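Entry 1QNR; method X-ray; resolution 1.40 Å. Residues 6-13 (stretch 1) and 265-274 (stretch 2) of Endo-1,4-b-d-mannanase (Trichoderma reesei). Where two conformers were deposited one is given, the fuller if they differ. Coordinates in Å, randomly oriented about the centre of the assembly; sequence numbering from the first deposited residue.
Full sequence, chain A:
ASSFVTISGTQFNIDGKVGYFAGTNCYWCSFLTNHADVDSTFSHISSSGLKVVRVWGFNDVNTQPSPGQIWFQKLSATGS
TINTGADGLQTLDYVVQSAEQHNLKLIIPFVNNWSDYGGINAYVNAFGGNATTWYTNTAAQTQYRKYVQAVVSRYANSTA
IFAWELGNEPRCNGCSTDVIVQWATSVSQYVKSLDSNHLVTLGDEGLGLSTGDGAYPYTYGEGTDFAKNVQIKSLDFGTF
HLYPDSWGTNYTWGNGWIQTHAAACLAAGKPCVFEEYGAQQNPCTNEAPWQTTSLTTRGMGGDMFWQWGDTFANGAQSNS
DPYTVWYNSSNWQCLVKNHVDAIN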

# COMPACT_ATOMS: atom_id res chain seq x y z
N THR A 6 4.76 -7.41 -14.34
CA THR A 6 5.18 -6.35 -15.27
C THR A 6 3.96 -5.58 -15.75
O THR A 6 2.81 -5.90 -15.43
N ILE A 7 4.22 -4.51 -16.53
CA ILE A 7 3.16 -3.74 -17.21
C ILE A 7 3.18 -4.04 -18.73
O ILE A 7 4.25 -3.90 -19.31
N SER A 8 2.02 -4.29 -19.28
CA SER A 8 1.88 -4.54 -20.76
C SER A 8 0.83 -3.51 -21.14
O SER A 8 -0.31 -3.41 -20.65
N GLY A 9 1.20 -2.53 -22.05
CA GLY A 9 0.20 -1.46 -22.35
C GLY A 9 -0.07 -0.62 -21.11
O GLY A 9 0.96 -0.27 -20.48
N THR A 10 -1.30 -0.35 -20.73
CA THR A 10 -1.62 0.33 -19.49
C THR A 10 -2.40 -0.63 -18.54
O THR A 10 -3.12 -0.17 -17.64
N GLN A 11 -1.99 -1.88 -18.65
CA GLN A 11 -2.56 -2.94 -17.81
C GLN A 11 -1.43 -3.71 -17.12
O GLN A 11 -0.27 -3.67 -17.54
N PHE A 12 -1.77 -4.48 -16.07
CA PHE A 12 -0.78 -5.35 -15.45
C PHE A 12 -0.76 -6.77 -16.04
O PHE A 12 -1.83 -7.28 -16.43
N ASN A 13 0.43 -7.36 -16.09
CA ASN A 13 0.60 -8.76 -16.49
C ASN A 13 1.02 -9.56 -15.25
O ASN A 13 2.12 -9.37 -14.72
N CYS A 265 -3.26 9.27 -14.84
CA CYS A 265 -2.35 8.14 -15.09
C CYS A 265 -2.25 7.84 -16.60
O CYS A 265 -1.13 7.76 -17.12
N LEU A 266 -3.38 7.79 -17.30
CA LEU A 266 -3.37 7.47 -18.76
C LEU A 266 -2.67 8.59 -19.51
O LEU A 266 -1.89 8.26 -20.47
N ALA A 267 -2.78 9.86 -19.10
CA ALA A 267 -1.98 10.94 -19.74
C ALA A 267 -0.50 10.76 -19.55
O ALA A 267 0.29 11.18 -20.45
N ALA A 268 -0.02 10.19 -18.45
CA ALA A 268 1.38 9.91 -18.22
C ALA A 268 1.80 8.56 -18.83
O ALA A 268 2.99 8.11 -18.64
N GLY A 269 0.94 7.82 -19.51
CA GLY A 269 1.27 6.58 -20.16
C GLY A 269 1.33 5.33 -19.27
O GLY A 269 1.96 4.34 -19.70
N LYS A 270 0.73 5.42 -18.06
CA LYS A 270 0.87 4.36 -17.03
C LYS A 270 -0.46 3.95 -16.41
O LYS A 270 -1.44 4.72 -16.50
N PRO A 271 -0.57 2.76 -15.83
CA PRO A 271 -1.80 2.38 -15.08
C PRO A 271 -1.87 3.11 -13.75
O PRO A 271 -0.86 3.56 -13.19
N CYS A 272 -3.13 3.21 -13.26
CA CYS A 272 -3.38 3.62 -11.89
C CYS A 272 -3.94 2.42 -11.10
O CYS A 272 -4.62 1.51 -11.63
N VAL A 273 -3.61 2.37 -9.78
CA VAL A 273 -4.20 1.40 -8.83
C VAL A 273 -5.01 2.18 -7.78
O VAL A 273 -4.48 3.10 -7.11
N PHE A 274 -6.29 1.82 -7.69
CA PHE A 274 -7.23 2.38 -6.69
C PHE A 274 -6.94 1.58 -5.39
O PHE A 274 -7.53 0.50 -5.19

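Residues 6-13 form a β-hairpin whose two short strands are joined by a tight turn at Gly-9 and Thr-10, and this hairpin rests against the segment that leads from the end of a helix through Pro-271 into the strand 272-274. No direct hydrogen bond links the two stretches; the contact, which buries 331 Å² in all, is mainly apolar and centres on Pro-271.

Thr-6, at the start of the first strand, lies out of reach of stretch 2. Ile-7 is the first residue to engage it. Its CA-to-CB bond points toward stretch 2, and with chi1 m and chi2 t the side chain extends until Ile-7 CD1 lies 3.8 Å from CG of Pro-271. Ser-8 is again out of reach, its backbone paired with Gln-11 within the hairpin: Ser-8 N donates to Gln-11 O at 2.9 Å, and Gln-11 N to Ser-8 O at 3.0 Å.

Gly-9 has positive phi, a conformation that favours glycine, and contributes through its carbonyl. Water 1 donates to Gly-9 O at 2.9 Å and to Gly-269 O at 2.8 Å, so a single solvent molecule joins two carbonyls that could not bond to each other. Gly-269 also has positive phi and closes the helix in a Schellman motif, with Gly-269 N bonded to Leu-266 O at 3.0 Å and Lys-270 N to Cys-265 O at 3.1 Å.

Thr-10 makes the most extensive contact of stretch 1. Its CB points sideways and chi1 is p, which places Thr-10 CG2 4.0 Å from CD1 of Leu-266 and 3.9 Å from O of Gly-269. Leu-266 (chi1 t, chi2 p) leaves its backbone sideways, but its end comes nearer to the hairpin. The backbone of Thr-10 also packs closely, with its O 3.4 Å from CB of Pro-271.

The CA-to-CB bond of Gln-11 points away from stretch 2, whereas Phe-12 returns to the contact. Its CB points sideways, but chi1 m and chi2 near -80° bring the end of the buried ring nearer to stretch 2. Pro-271 CG lies over one face of the ring, while CB of the same proline is 3.9 Å from Phe-12 CE2. Farther along, CG2 of Val-273 (chi1 t) approaches Phe-12 CE2 to 3.7 Å. Pro-271, pointing toward stretch 1, thus meets Ile-7, Thr-10 and Phe-12 together. Asn-13 is out of reach. Behind this surface, a disulfide between Cys-265 SG and Cys-272 SG, 2.1 Å long, ties the helix end to the strand that carries Val-273.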

# COMPACT_ATOMS: atom_id res chain seq x y z
CB THR A 6 5.96 -6.94 -16.49
OG1 THR A 6 5.03 -7.80 -17.20
CG2 THR A 6 7.24 -7.63 -16.03
CB ILE A 7 3.33 -2.24 -16.85
CG1 ILE A 7 2.92 -2.05 -15.35
CG2 ILE A 7 2.41 -1.34 -17.69
CD1 ILE A 7 3.31 -0.70 -14.77
CB SER A 8 1.38 -5.98 -20.95
OG SER A 8 1.26 -6.26 -22.35
CB THR A 10 -2.41 1.63 -19.61
OG1 THR A 10 -3.49 1.34 -20.52
CG2 THR A 10 -1.56 2.77 -20.22
CB GLN A 11 -3.45 -3.95 -18.57
CG GLN A 11 -4.32 -3.36 -19.66
CD GLN A 11 -5.23 -4.32 -20.38
OE1 GLN A 11 -6.13 -4.89 -19.75
NE2 GLN A 11 -4.97 -4.48 -21.67
CB PHE A 12 -0.98 -5.44 -13.91
CG PHE A 12 -0.74 -4.10 -13.22
CD1 PHE A 12 0.55 -3.66 -12.95
CD2 PHE A 12 -1.81 -3.29 -12.89
CE1 PHE A 12 0.76 -2.43 -12.31
CE2 PHE A 12 -1.60 -2.06 -12.28
CZ PHE A 12 -0.32 -1.58 -12.00
CB ASN A 13 1.72 -8.81 -17.58
CG ASN A 13 1.97 -10.20 -18.11
OD1 ASN A 13 1.72 -11.19 -17.44
ND2 ASN A 13 2.54 -10.34 -19.35
CB CYS A 265 -2.86 6.86 -14.35
SG CYS A 265 -2.46 6.81 -12.59
CB LEU A 266 -4.83 7.28 -19.20
CG LEU A 266 -4.98 6.89 -20.73
CD1 LEU A 266 -4.26 5.61 -21.07
CD2 LEU A 266 -6.49 6.87 -21.00
CB ALA A 267 -2.45 12.31 -19.26
CB ALA A 268 1.68 9.94 -16.70
CB LYS A 270 1.70 4.99 -15.85
CG LYS A 270 3.10 5.41 -16.32
CD LYS A 270 3.88 6.10 -15.13
CE LYS A 270 5.19 6.62 -15.67
NZ LYS A 270 6.10 7.23 -14.67
CB PRO A 271 -1.60 0.86 -14.80
CG PRO A 271 -0.27 0.50 -15.39
CD PRO A 271 0.50 1.73 -15.75
CB CYS A 272 -4.57 4.59 -11.85
SG CYS A 272 -4.24 6.35 -11.57
CB VAL A 273 -3.13 0.52 -8.12
CG1 VAL A 273 -3.75 -0.42 -7.05
CG2 VAL A 273 -2.39 -0.34 -9.15
CB PHE A 274 -8.64 2.21 -7.23
CG PHE A 274 -9.84 2.66 -6.45
CD1 PHE A 274 -9.69 3.62 -5.44
CD2 PHE A 274 -11.11 2.17 -6.73
CE1 PHE A 274 -10.85 4.06 -4.77
CE2 PHE A 274 -12.26 2.57 -6.05
CZ PHE A 274 -12.11 3.55 -5.07
O HOH W 1 2.38 1.65 -18.92